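Local atomic coordinates of HD-GYP domain-containing protein (Bdellovibrio bacteriovorus, PDB entry 3TM8), a protein that binds a pair of iron ions in an HD-GYP domain and probably belongs to the cyclic-di-GMP phosphodiesterase class of signalling hydrolases. Residues H170-L181 / L280-R289. Numbering follows the deposited sequence.
With FE (Fe (III) ion), chain D; PO4 (phosphate ion), chain C; DMS (dimethyl sulfoxide), chain F.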
loop_
_atom_site.group_PDB
_atom_site.type_symbol
_atom_site.label_atom_id
_atom_site.label_comp_id
_atom_site.label_asym_id
_atom_site.label_seq_id
_atom_site.Cartn_x
_atom_site.Cartn_y
_atom_site.Cartn_z
ATOM N N HIS A 170 -2.978 0.852 -2.245
ATOM C CA HIS A 170 -3.976 0.434 -1.263
ATOM C C HIS A 170 -3.313 -0.297 -0.083
ATOM O O HIS A 170 -3.681 -0.089 1.075
ATOM C CB HIS A 170 -5.031 -0.408 -1.998
ATOM C CG HIS A 170 -5.902 -1.264 -1.127
ATOM N ND1 HIS A 170 -6.878 -0.761 -0.289
ATOM C CD2 HIS A 170 -5.988 -2.613 -1.030
ATOM C CE1 HIS A 170 -7.513 -1.764 0.293
ATOM N NE2 HIS A 170 -6.992 -2.898 -0.136
ATOM N N GLY A 171 -2.291 -1.109 -0.356
ATOM C CA GLY A 171 -1.545 -1.749 0.716
ATOM C C GLY A 171 -0.873 -0.727 1.620
ATOM O O GLY A 171 -0.888 -0.859 2.852
ATOM N N VAL A 172 -0.273 0.304 1.035
ATOM C CA VAL A 172 0.336 1.333 1.874
ATOM C C VAL A 172 -0.723 2.028 2.743
ATOM O O VAL A 172 -0.530 2.236 3.943
ATOM C CB VAL A 172 1.134 2.373 1.053
ATOM C CG1 VAL A 172 1.782 3.382 1.991
ATOM C CG2 VAL A 172 2.196 1.684 0.179
ATOM N N THR A 173 -1.866 2.341 2.144
ATOM C CA THR A 173 -2.928 3.001 2.888
ATOM C C THR A 173 -3.426 2.130 4.034
ATOM O O THR A 173 -3.571 2.602 5.161
ATOM C CB THR A 173 -4.090 3.382 1.964
ATOM O OG1 THR A 173 -3.620 4.386 1.066
ATOM C CG2 THR A 173 -5.246 3.949 2.774
ATOM N N VAL A 174 -3.673 0.860 3.743
ATOM C CA VAL A 174 -4.139 -0.060 4.767
ATOM C C VAL A 174 -3.075 -0.210 5.866
ATOM O O VAL A 174 -3.409 -0.266 7.047
ATOM C CB VAL A 174 -4.582 -1.404 4.146
ATOM C CG1 VAL A 174 -4.860 -2.455 5.215
ATOM C CG2 VAL A 174 -5.818 -1.197 3.294
ATOM N N SER A 175 -1.795 -0.221 5.500
ATOM C CA SER A 175 -0.749 -0.319 6.514
ATOM C C SER A 175 -0.705 0.916 7.411
ATOM O O SER A 175 -0.438 0.818 8.613
ATOM C CB SER A 175 0.613 -0.570 5.861
ATOM O OG SER A 175 1.224 0.633 5.420
ATOM N N THR A 176 -0.984 2.077 6.830
ATOM C CA THR A 176 -0.983 3.339 7.559
ATOM C C THR A 176 -2.111 3.352 8.598
ATOM O O THR A 176 -1.895 3.686 9.773
ATOM C CB THR A 176 -1.133 4.527 6.586
ATOM O OG1 THR A 176 -0.145 4.429 5.548
ATOM C CG2 THR A 176 -0.954 5.855 7.307
ATOM N N LEU A 177 -3.314 2.980 8.161
ATOM C CA LEU A 177 -4.450 2.884 9.062
ATOM C C LEU A 177 -4.195 1.814 10.112
ATOM O O LEU A 177 -4.572 1.975 11.268
ATOM C CB LEU A 177 -5.722 2.559 8.289
ATOM C CG LEU A 177 -6.217 3.593 7.278
ATOM C CD1 LEU A 177 -7.360 3.014 6.453
ATOM C CD2 LEU A 177 -6.657 4.883 7.978
ATOM N N SER A 178 -3.539 0.727 9.721
ATOM C CA SER A 178 -3.242 -0.340 10.675
ATOM C C SER A 178 -2.270 0.098 11.777
ATOM O O SER A 178 -2.444 -0.262 12.946
ATOM C CB SER A 178 -2.709 -1.586 9.960
ATOM O OG SER A 178 -3.698 -2.170 9.122
ATOM N N ILE A 179 -1.245 0.860 11.409
ATOM C CA ILE A 179 -0.308 1.380 12.411
ATOM C C ILE A 179 -1.050 2.266 13.407
ATOM O O ILE A 179 -0.892 2.134 14.629
ATOM C CB ILE A 179 0.834 2.201 11.758
ATOM C CG1 ILE A 179 1.775 1.282 10.975
ATOM C CG2 ILE A 179 1.605 2.994 12.827
ATOM C CD1 ILE A 179 2.635 2.009 9.947
ATOM N N ALA A 180 -1.881 3.163 12.888
ATOM C CA ALA A 180 -2.637 4.063 13.750
ATOM C C ALA A 180 -3.617 3.293 14.634
ATOM O O ALA A 180 -3.769 3.611 15.813
ATOM C CB ALA A 180 -3.369 5.117 12.926
ATOM N N LEU A 181 -4.273 2.279 14.076
ATOM C CA LEU A 181 -5.214 1.465 14.844
ATOM C C LEU A 181 -4.488 0.705 15.958
ATOM O O LEU A 181 -4.957 0.635 17.099
ATOM C CB LEU A 181 -5.974 0.509 13.919
ATOM C CG LEU A 181 -6.947 -0.467 14.580
ATOM C CD1 LEU A 181 -7.972 0.272 15.427
ATOM C CD2 LEU A 181 -7.635 -1.268 13.499
ATOM N N LEU A 280 -7.155 -6.881 12.799
ATOM C CA LEU A 280 -6.881 -5.463 12.680
ATOM C C LEU A 280 -6.800 -5.047 11.202
ATOM O O LEU A 280 -7.440 -4.078 10.784
ATOM C CB LEU A 280 -5.581 -5.146 13.431
ATOM C CG LEU A 280 -5.267 -3.698 13.787
ATOM C CD1 LEU A 280 -4.226 -3.613 14.892
ATOM C CD2 LEU A 280 -4.785 -2.968 12.557
ATOM N N VAL A 281 -6.025 -5.787 10.415
ATOM C CA VAL A 281 -5.904 -5.478 8.994
ATOM C C VAL A 281 -7.250 -5.616 8.282
ATOM O O VAL A 281 -7.568 -4.829 7.389
ATOM C CB VAL A 281 -4.835 -6.347 8.304
ATOM C CG1 VAL A 281 -4.806 -6.067 6.807
ATOM C CG2 VAL A 281 -3.467 -6.073 8.906
ATOM N N SER A 282 -8.037 -6.615 8.670
ATOM C CA SER A 282 -9.364 -6.784 8.087
ATOM C C SER A 282 -10.225 -5.530 8.276
ATOM O O SER A 282 -10.890 -5.080 7.341
ATOM C CB SER A 282 -10.067 -8.014 8.651
ATOM O OG SER A 282 -11.373 -8.111 8.112
ATOM N N SER A 283 -10.214 -4.973 9.484
ATOM C CA SER A 283 -10.961 -3.752 9.765
ATOM C C SER A 283 -10.447 -2.557 8.958
ATOM O O SER A 283 -11.231 -1.820 8.357
ATOM C CB SER A 283 -10.923 -3.424 11.262
ATOM O OG SER A 283 -11.452 -4.490 12.037
ATOM N N ALA A 284 -9.131 -2.365 8.954
ATOM C CA ALA A 284 -8.523 -1.264 8.221
ATOM C C ALA A 284 -8.789 -1.388 6.723
ATOM O O ALA A 284 -9.104 -0.399 6.055
ATOM C CB ALA A 284 -7.031 -1.214 8.486
ATOM N N ASN A 285 -8.674 -2.606 6.202
ATOM C CA ASN A 285 -8.969 -2.836 4.806
ATOM C C ASN A 285 -10.411 -2.517 4.459
ATOM O O ASN A 285 -10.681 -1.906 3.428
ATOM C CB ASN A 285 -8.697 -4.278 4.427
ATOM C CG ASN A 285 -9.026 -4.533 3.004
ATOM O OD1 ASN A 285 -8.337 -4.032 2.126
ATOM N ND2 ASN A 285 -10.106 -5.261 2.748
ATOM N N ALA A 286 -11.344 -2.958 5.298
ATOM C CA ALA A 286 -12.752 -2.776 4.994
ATOM C C ALA A 286 -13.047 -1.289 4.847
ATOM O O ALA A 286 -13.825 -0.878 3.981
ATOM C CB ALA A 286 -13.610 -3.397 6.081
ATOM N N MET A 287 -12.416 -0.476 5.692
ATOM C CA MET A 287 -12.591 0.969 5.607
ATOM C C MET A 287 -12.019 1.548 4.299
ATOM O O MET A 287 -12.692 2.322 3.627
ATOM C CB MET A 287 -12.044 1.669 6.860
ATOM C CG MET A 287 -12.839 1.331 8.131
ATOM S SD MET A 287 -14.461 2.122 8.252
ATOM C CE MET A 287 -13.976 3.727 8.881
ATOM N N ASP A 288 -10.798 1.171 3.918
ATOM C CA ASP A 288 -10.249 1.720 2.681
ATOM C C ASP A 288 -10.960 1.180 1.450
ATOM O O ASP A 288 -11.069 1.889 0.450
ATOM C CB ASP A 288 -8.741 1.523 2.531
ATOM C CG ASP A 288 -8.179 2.335 1.371
ATOM O OD1 ASP A 288 -8.484 3.542 1.308
ATOM O OD2 ASP A 288 -7.462 1.781 0.511
ATOM N N ARG A 289 -11.443 -0.061 1.494
ATOM C CA ARG A 289 -12.218 -0.548 0.353
ATOM C C ARG A 289 -13.424 0.367 0.139
ATOM O O ARG A 289 -13.702 0.770 -0.985
ATOM C CB ARG A 289 -12.649 -2.012 0.476
ATOM C CG ARG A 289 -13.925 -2.331 -0.316
ATOM C CD ARG A 289 -14.064 -3.805 -0.673
ATOM N NE ARG A 289 -13.273 -4.158 -1.847
ATOM C CZ ARG A 289 -13.603 -3.865 -3.104
ATOM N NH1 ARG A 289 -14.724 -3.202 -3.370
ATOM N NH2 ARG A 289 -12.796 -4.227 -4.094
HETATM FE FE FE D . -7.571 -4.896 0.328
HETATM P P PO4 C . -10.118 -5.900 -1.264
HETATM O O1 PO4 C . -10.975 -5.586 -2.463
HETATM O O2 PO4 C . -9.231 -4.742 -0.875
HETATM O O3 PO4 C . -11.002 -6.130 -0.016
HETATM O O4 PO4 C . -9.364 -7.193 -1.494
HETATM S S DMS F . -5.874 7.163 -0.186
HETATM O O DMS F . -5.128 5.633 -0.648
HETATM C C1 DMS F . -7.353 6.793 0.795
HETATM C C2 DMS F . -4.855 7.875 1.119
HETATM O O HOH W 1 -8.171 -6.626 1.062
#
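At the di-iron site of the HD-GYP domain, His-170 of helix 167-185 and Asn-285 of helix 276-293 bind the same ferric ion, through NE2 and OD1 respectively, each atom 2.1 Å from the metal. The amide is turned steeply against the ring, their planes 69° apart. His-203 and Asp-204 complete the protein ligands, the HD pair that names the superfamily, with a water and O2 of a phosphate, probably from the crystallisation liquor, in the remaining positions. Histidine suits its place because both ring nitrogens are used: while NE2 holds iron, ND1 donates to Asp-288 OD2 at 2.7 Å. That bond is nearly straight (166°), lies in the ring plane and uses the anti lone pair of OD2; with the carboxylate almost coplanar, it fixes the ring's rotation and would probably make NE2 a stronger electron-pair donor to the iron. Asp-288 OD1 is held by Thr-292, so the second-shell carboxylate is itself positioned. The amide of Asn-285 also serves twice, its ND2 donating to phosphate O3 at 3.0 Å, and Arg-289 grips phosphate O1 through NE and NH2. Behind the metal, the axes of segments 170-181 and 280-289 approach to 8.7 Å, and Val-174 is a single knob in the hole formed by Val-281, Ala-284, Asn-285 and Asp-288. Small Ala-284 permits this approach, its CB meeting Leu-177 CB at 4.0 Å. Ser-178 can lie here because its OG, placed beside its own backbone N (chi1 -66°), bonds back to Val-174 O. Farther from the iron, Leu-181 and Leu-280 meet tip to tip.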